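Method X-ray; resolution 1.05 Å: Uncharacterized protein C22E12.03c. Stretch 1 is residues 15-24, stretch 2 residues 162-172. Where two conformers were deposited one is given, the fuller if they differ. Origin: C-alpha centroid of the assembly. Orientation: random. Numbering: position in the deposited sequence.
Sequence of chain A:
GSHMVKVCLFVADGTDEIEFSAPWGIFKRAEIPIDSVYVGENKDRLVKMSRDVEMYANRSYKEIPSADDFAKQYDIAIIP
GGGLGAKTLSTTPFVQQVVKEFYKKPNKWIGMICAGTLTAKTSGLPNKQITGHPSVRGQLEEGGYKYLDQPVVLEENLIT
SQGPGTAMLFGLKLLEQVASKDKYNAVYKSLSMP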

ATOM      1  N   THR A  15       3.901  -9.804   7.111  1.00  9.10           N
ATOM      2  CA  THR A  15       2.664  -9.230   6.584  1.00  8.63           C
ATOM      3  C   THR A  15       2.958  -8.442   5.302  1.00  8.49           C
ATOM      4  O   THR A  15       3.942  -7.681   5.225  1.00  8.71           O
ATOM      5  CB  THR A  15       2.000  -8.316   7.638  1.00  8.32           C
ATOM      6  OG1 THR A  15       1.468  -9.137   8.692  1.00  9.73           O
ATOM      7  CG2 THR A  15       0.911  -7.461   7.037  1.00  9.17           C
ATOM      8  N   ASP A  16       2.057  -8.558   4.338  1.00  8.51           N
ATOM      9  CA  ASP A  16       2.199  -7.825   3.091  1.00  8.66           C
ATOM     10  C   ASP A  16       2.014  -6.312   3.251  1.00  7.64           C
ATOM     11  O   ASP A  16       1.017  -5.859   3.811  1.00  8.27           O
ATOM     12  CB  ASP A  16       1.183  -8.357   2.077  1.00  9.32           C
ATOM     13  CG  ASP A  16       1.352  -7.703   0.755  1.00  9.20           C
ATOM     14  OD1 ASP A  16       2.350  -8.045   0.085  1.00 10.76           O
ATOM     15  OD2 ASP A  16       0.507  -6.861   0.389  1.00 10.27           O
ATOM     16  N   GLU A  17       2.946  -5.571   2.680  1.00  7.67           N
ATOM     17  CA  GLU A  17       2.924  -4.107   2.781  1.00  7.83           C
ATOM     18  C   GLU A  17       1.702  -3.489   2.108  1.00  7.02           C
ATOM     19  O   GLU A  17       1.121  -2.511   2.624  1.00  7.63           O
ATOM     20  CB  GLU A  17       4.173  -3.508   2.154  1.00  8.17           C
ATOM     21  CG  GLU A  17       5.500  -3.817   2.839  1.00  9.04           C
ATOM     22  CD  GLU A  17       6.202  -5.103   2.444  1.00  9.19           C
ATOM     23  OE1 GLU A  17       5.538  -6.041   1.901  1.00 10.44           O
ATOM     24  OE2 GLU A  17       7.411  -5.190   2.699  1.00 10.62           O
ATOM     25  N   ILE A  18       1.332  -3.991   0.936  1.00  7.16           N
ATOM     26  CA  ILE A  18       0.227  -3.412   0.182  1.00  7.43           C
ATOM     27  C   ILE A  18      -1.092  -3.635   0.921  1.00  7.64           C
ATOM     28  O   ILE A  18      -1.925  -2.706   1.043  1.00  8.05           O
ATOM     29  CB  ILE A  18       0.201  -3.963  -1.256  1.00  7.74           C
ATOM     30  CG1 ILE A  18       1.441  -3.493  -2.006  1.00  8.17           C
ATOM     31  CG2 ILE A  18      -1.080  -3.564  -1.952  1.00  8.67           C
ATOM     32  CD1 ILE A  18       1.717  -4.273  -3.299  1.00  9.31           C
ATOM     33  N   GLU A  19      -1.282  -4.855   1.391  1.00  7.95           N
ATOM     34  CA  GLU A  19      -2.528  -5.211   2.083  1.00  8.05           C
ATOM     35  C   GLU A  19      -2.651  -4.537   3.442  1.00  7.42           C
ATOM     36  O   GLU A  19      -3.765  -4.287   3.880  1.00  9.40           O
ATOM     37  CB  GLU A  19      -2.624  -6.704   2.194  1.00  8.76           C
ATOM     38  CG  GLU A  19      -2.787  -7.342   0.828  1.00 10.09           C
ATOM     39  CD  GLU A  19      -2.468  -8.779   0.784  1.00 11.42           C
ATOM     40  OE1 GLU A  19      -2.224  -9.424   1.788  1.00 13.55           O
ATOM     41  OE2 GLU A  19      -2.398  -9.261  -0.392  1.00 14.17           O
ATOM     42  N   PHE A  20      -1.528  -4.254   4.095  0.50  7.22           N
ATOM     43  CA  PHE A  20      -1.532  -3.428   5.303  0.50  7.23           C
ATOM     44  C   PHE A  20      -1.903  -1.974   4.967  0.50  7.26           C
ATOM     45  O   PHE A  20      -2.777  -1.387   5.586  0.50  7.05           O
ATOM     46  CB  PHE A  20      -0.158  -3.494   5.998  0.50  7.13           C
ATOM     47  CG  PHE A  20      -0.076  -2.665   7.268  0.50  6.68           C
ATOM     48  CD1 PHE A  20       0.068  -1.268   7.201  0.50  6.36           C
ATOM     49  CD2 PHE A  20      -0.239  -3.252   8.515  0.50  6.24           C
ATOM     50  CE1 PHE A  20       0.096  -0.492   8.354  0.50  6.54           C
ATOM     51  CE2 PHE A  20      -0.225  -2.493   9.656  0.50  6.79           C
ATOM     52  CZ  PHE A  20      -0.086  -1.115   9.566  0.50  7.36           C
ATOM     53  N   SER A  21      -1.210  -1.383   3.983  0.58  6.55           N
ATOM     54  CA  SER A  21      -1.326   0.066   3.777  0.58  6.62           C
ATOM     55  C   SER A  21      -2.690   0.529   3.285  0.58  6.29           C
ATOM     56  O   SER A  21      -3.084   1.657   3.555  0.58  7.13           O
ATOM     57  CB  SER A  21      -0.225   0.539   2.819  0.58  7.16           C
ATOM     58  OG  SER A  21       1.073   0.251   3.329  0.58  7.56           O
ATOM     59  N   ALA A  22      -3.373  -0.280   2.476  1.00  7.19           N
ATOM     60  CA  ALA A  22      -4.640   0.181   1.925  1.00  7.83           C
ATOM     61  C   ALA A  22      -5.704   0.422   3.014  1.00  7.84           C
ATOM     62  O   ALA A  22      -6.195   1.557   3.133  1.00  8.17           O
ATOM     63  CB  ALA A  22      -5.121  -0.763   0.826  1.00  9.45           C
ATOM     64  N   PRO A  23      -6.081  -0.588   3.822  1.00  7.86           N
ATOM     65  CA  PRO A  23      -7.032  -0.300   4.897  1.00  8.58           C
ATOM     66  C   PRO A  23      -6.505   0.767   5.837  1.00  7.78           C
ATOM     67  O   PRO A  23      -7.283   1.578   6.341  1.00  9.12           O
ATOM     68  CB  PRO A  23      -7.258  -1.666   5.553  1.00  9.41           C
ATOM     69  CG  PRO A  23      -6.062  -2.510   5.164  1.00  9.94           C
ATOM     70  CD  PRO A  23      -5.721  -2.018   3.786  1.00  8.55           C
ATOM     71  N   TRP A  24      -5.213   0.747   6.148  1.00  7.34           N
ATOM     72  CA  TRP A  24      -4.635   1.767   7.042  1.00  7.44           C
ATOM     73  C   TRP A  24      -4.939   3.173   6.527  1.00  7.47           C
ATOM     74  O   TRP A  24      -5.486   4.029   7.228  1.00  8.24           O
ATOM     75  CB  TRP A  24      -3.117   1.578   7.147  1.00  7.52           C
ATOM     76  CG  TRP A  24      -2.465   2.556   8.062  1.00  7.47           C
ATOM     77  CD1 TRP A  24      -1.917   3.741   7.682  1.00  9.46           C
ATOM     78  CD2 TRP A  24      -2.381   2.505   9.474  1.00  8.37           C
ATOM     79  NE1 TRP A  24      -1.492   4.428   8.766  1.00 10.49           N
ATOM     80  CE2 TRP A  24      -1.737   3.690   9.885  1.00 10.08           C
ATOM     81  CE3 TRP A  24      -2.754   1.567  10.444  1.00  9.66           C
ATOM     82  CZ2 TRP A  24      -1.455   3.960  11.222  1.00 12.80           C
ATOM     83  CZ3 TRP A  24      -2.481   1.866  11.774  1.00 11.99           C
ATOM     84  CH2 TRP A  24      -1.833   3.036  12.126  1.00 13.65           C
ATOM     85  N   GLN A 162      -9.074 -10.858  -2.265  1.00 14.85           N
ATOM     86  CA  GLN A 162      -8.152 -11.757  -2.949  1.00 14.48           C
ATOM     87  C   GLN A 162      -6.662 -11.448  -2.789  1.00 14.03           C
ATOM     88  O   GLN A 162      -5.854 -12.377  -2.646  1.00 19.60           O
ATOM     89  CB  GLN A 162      -8.491 -11.790  -4.437  1.00 16.85           C
ATOM     90  CG  GLN A 162      -9.864 -12.407  -4.704  1.00 18.73           C
ATOM     91  CD  GLN A 162     -10.133 -12.643  -6.162  1.00 22.41           C
ATOM     92  OE1 GLN A 162     -10.061 -11.726  -6.978  1.00 27.87           O
ATOM     93  NE2 GLN A 162     -10.447 -13.893  -6.507  1.00 25.44           N
ATOM     94  N   GLY A 163      -6.226 -10.206  -2.938  1.00 14.11           N
ATOM     95  CA  GLY A 163      -4.798  -9.993  -3.082  1.00 13.84           C
ATOM     96  C   GLY A 163      -4.393  -8.556  -3.058  1.00 11.90           C
ATOM     97  O   GLY A 163      -5.203  -7.673  -2.817  1.00 11.81           O
ATOM     98  N   PRO A 164      -3.112  -8.295  -3.333  1.00 11.43           N
ATOM     99  CA  PRO A 164      -2.669  -6.907  -3.278  1.00 11.09           C
ATOM    100  C   PRO A 164      -3.453  -6.019  -4.189  1.00 11.04           C
ATOM    101  O   PRO A 164      -3.763  -4.898  -3.832  1.00 10.75           O
ATOM    102  CB  PRO A 164      -1.185  -6.989  -3.666  1.00 13.71           C
ATOM    103  CG  PRO A 164      -0.830  -8.391  -3.606  1.00 18.49           C
ATOM    104  CD  PRO A 164      -2.021  -9.249  -3.579  1.00 12.90           C
ATOM    105  N   GLY A 165      -3.825  -6.518  -5.362  1.00 11.76           N
ATOM    106  CA  GLY A 165      -4.614  -5.715  -6.296  1.00 13.11           C
ATOM    107  C   GLY A 165      -5.999  -5.354  -5.826  1.00 11.75           C
ATOM    108  O   GLY A 165      -6.579  -4.424  -6.355  1.00 12.81           O
ATOM    109  N   THR A 166      -6.526  -6.090  -4.847  1.00 11.40           N
ATOM    110  CA  THR A 166      -7.876  -5.826  -4.341  1.00 10.71           C
ATOM    111  C   THR A 166      -7.847  -5.178  -2.957  1.00 10.42           C
ATOM    112  O   THR A 166      -8.924  -4.982  -2.378  1.00 10.81           O
ATOM    113  CB  THR A 166      -8.720  -7.095  -4.295  1.00 13.87           C
ATOM    114  OG1 THR A 166      -8.191  -7.999  -3.330  1.00 13.39           O
ATOM    115  CG2 THR A 166      -8.773  -7.751  -5.623  1.00 14.52           C
ATOM    116  N   ALA A 167      -6.674  -4.761  -2.476  1.00  9.57           N
ATOM    117  CA  ALA A 167      -6.587  -4.215  -1.124  1.00  8.96           C
ATOM    118  C   ALA A 167      -7.364  -2.917  -0.961  1.00  8.77           C
ATOM    119  O   ALA A 167      -7.962  -2.684   0.096  1.00  8.77           O
ATOM    120  CB  ALA A 167      -5.154  -4.070  -0.726  1.00  8.75           C
ATOM    121  N   MET A 168      -7.363  -2.069  -1.983  1.00  8.89           N
ATOM    122  CA  MET A 168      -8.150  -0.853  -1.909  1.00  9.50           C
ATOM    123  C   MET A 168      -9.657  -1.137  -1.878  1.00  9.30           C
ATOM    124  O   MET A 168     -10.390  -0.601  -1.052  1.00 10.07           O
ATOM    125  CB  MET A 168      -7.811   0.110  -3.056  1.00  9.83           C
ATOM    126  CG  MET A 168      -6.396   0.695  -2.975  1.00 10.26           C
ATOM    127  SD  MET A 168      -6.113   1.763  -1.554  1.00 10.10           S
ATOM    128  CE  MET A 168      -7.086   3.163  -2.061  1.00 12.65           C
ATOM    129  N   LEU A 169     -10.113  -2.025  -2.759  1.00 10.36           N
ATOM    130  CA  LEU A 169     -11.524  -2.436  -2.730  1.00 10.80           C
ATOM    131  C   LEU A 169     -11.921  -3.059  -1.405  1.00 10.63           C
ATOM    132  O   LEU A 169     -13.036  -2.825  -0.888  1.00 11.58           O
ATOM    133  CB  LEU A 169     -11.813  -3.407  -3.864  1.00 12.49           C
ATOM    134  CG  LEU A 169     -11.805  -2.795  -5.264  1.00 14.46           C
ATOM    135  CD1 LEU A 169     -11.752  -3.904  -6.276  1.00 16.64           C
ATOM    136  CD2 LEU A 169     -13.009  -1.889  -5.494  1.00 16.58           C
ATOM    137  N   PHE A 170     -11.021  -3.827  -0.809  1.00  9.80           N
ATOM    138  CA  PHE A 170     -11.214  -4.435   0.496  1.00  9.89           C
ATOM    139  C   PHE A 170     -11.349  -3.388   1.595  1.00  9.29           C
ATOM    140  O   PHE A 170     -12.300  -3.432   2.395  1.00  9.78           O
ATOM    141  CB  PHE A 170     -10.005  -5.335   0.739  1.00  9.28           C
ATOM    142  CG  PHE A 170      -9.862  -5.862   2.144  1.00  8.99           C
ATOM    143  CD1 PHE A 170     -10.751  -6.800   2.640  1.00  9.79           C
ATOM    144  CD2 PHE A 170      -8.810  -5.494   2.954  1.00  9.70           C
ATOM    145  CE1 PHE A 170     -10.578  -7.356   3.891  1.00  9.91           C
ATOM    146  CE2 PHE A 170      -8.600  -6.056   4.202  1.00  9.77           C
ATOM    147  CZ  PHE A 170      -9.491  -7.001   4.666  1.00  9.90           C
ATOM    148  N   GLY A 171     -10.414  -2.448   1.652  1.00  9.03           N
ATOM    149  CA  GLY A 171     -10.515  -1.381   2.660  1.00  8.97           C
ATOM    150  C   GLY A 171     -11.791  -0.590   2.531  1.00  9.18           C
ATOM    151  O   GLY A 171     -12.427  -0.233   3.525  1.00  9.84           O
ATOM    152  N   LEU A 172     -12.158  -0.310   1.277  1.00  9.85           N
ATOM    153  CA  LEU A 172     -13.379   0.429   1.029  1.00 10.17           C
ATOM    154  C   LEU A 172     -14.611  -0.361   1.489  1.00 10.21           C
ATOM    155  O   LEU A 172     -15.560   0.251   2.049  1.00 11.67           O
ATOM    156  CB  LEU A 172     -13.505   0.812  -0.444  1.00 10.35           C
ATOM    157  CG  LEU A 172     -12.660   1.982  -0.878  1.00 11.24           C
ATOM    158  CD1 LEU A 172     -12.586   2.032  -2.407  1.00 13.30           C
ATOM    159  CD2 LEU A 172     -13.163   3.293  -0.298  1.00 13.48           C
TER

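Residues 15-24 and 162-172, far apart in sequence, meet through two helices, 17-24 and 167-172, whose axes approach to 8.0 Å and whose N-to-C directions differ by 36°. So short an interaxial distance depends on small residues where the backbones come together. The CA atoms of Glu19 and Ala167 lie 5.3 Å apart, those of Ala22 and Met168 also 5.3 Å, and those of Pro23 and Gly171 only 4.3 Å. No hydrogen bond crosses between the stretches; the 394 Å² they bury, both sides summed, is held by packing.

Pro164, three residues before Ala167, contributes the largest share. It meets both Ile18 and Glu19. Ile18, with its CA-CB bond directed toward the other stretch, brings CG2 to 3.8 Å from Pro164 CB and 3.5 Å from Pro164 O, an apolar contact in which the methyl also rests against the backbone. With Glu19 the chemistry is different. The Glu19 CA-CB bond points sideways, but the m, t rotamer carries the end of the side chain nearer, placing OE2 3.2 Å from both Pro164 N and Pro164 CD. The proline nitrogen has no hydrogen to share, so this close approach is not a hydrogen bond. Glu19 OE2 also lies 3.4 Å from Gly163 C, while Glu19 OE1 is hydrogen-bonded elsewhere in the structure.

Ala22 covers as much surface as Glu19 and forms the close apolar center of the helix pair. Its CB points toward the second helix and sits 3.7 Å from Ala167 CB, which points back toward the first. Two methyl groups facing each other in this way let the helices approach without a long side chain between them. Ala22 CB also lies 3.5 Å from Ala167 O and 3.6 Å from Met168 SD. The latter contact is made although the Met168 CA-CB bond points away, because chi1 and chi2, both m, bring the sulfur nearer. Ala167 CB is further enclosed by the first helix, lying 3.9 Å from Ile18 O and 4.0 Å from Glu19 CA.

Beyond Ala22, the CA atoms come closest at Pro23 and Gly171. Glycine leaves room here: an ideal CB on Gly171 would point toward the first helix and lie a tight 3.3 Å from Pro23 CA. Pro23 also reaches the aromatic ring of Phe170, with CG 4.5 Å from CE2 in an oblique approach. Having no amide hydrogen, Pro23 cannot bond to the preceding turn, and the first helix is kinked there.

Local hydrogen bonds set up the contacting segments. Asp16 caps the first helix, its OD2 accepting from Glu19 N at 2.9 Å. Ahead of the second helix, Gly163 N donates to Thr166 OG1 at 3.0 Å, and Ala167 N donates to Pro164 O at 3.2 Å, linking this residue to the first turn of the helical run.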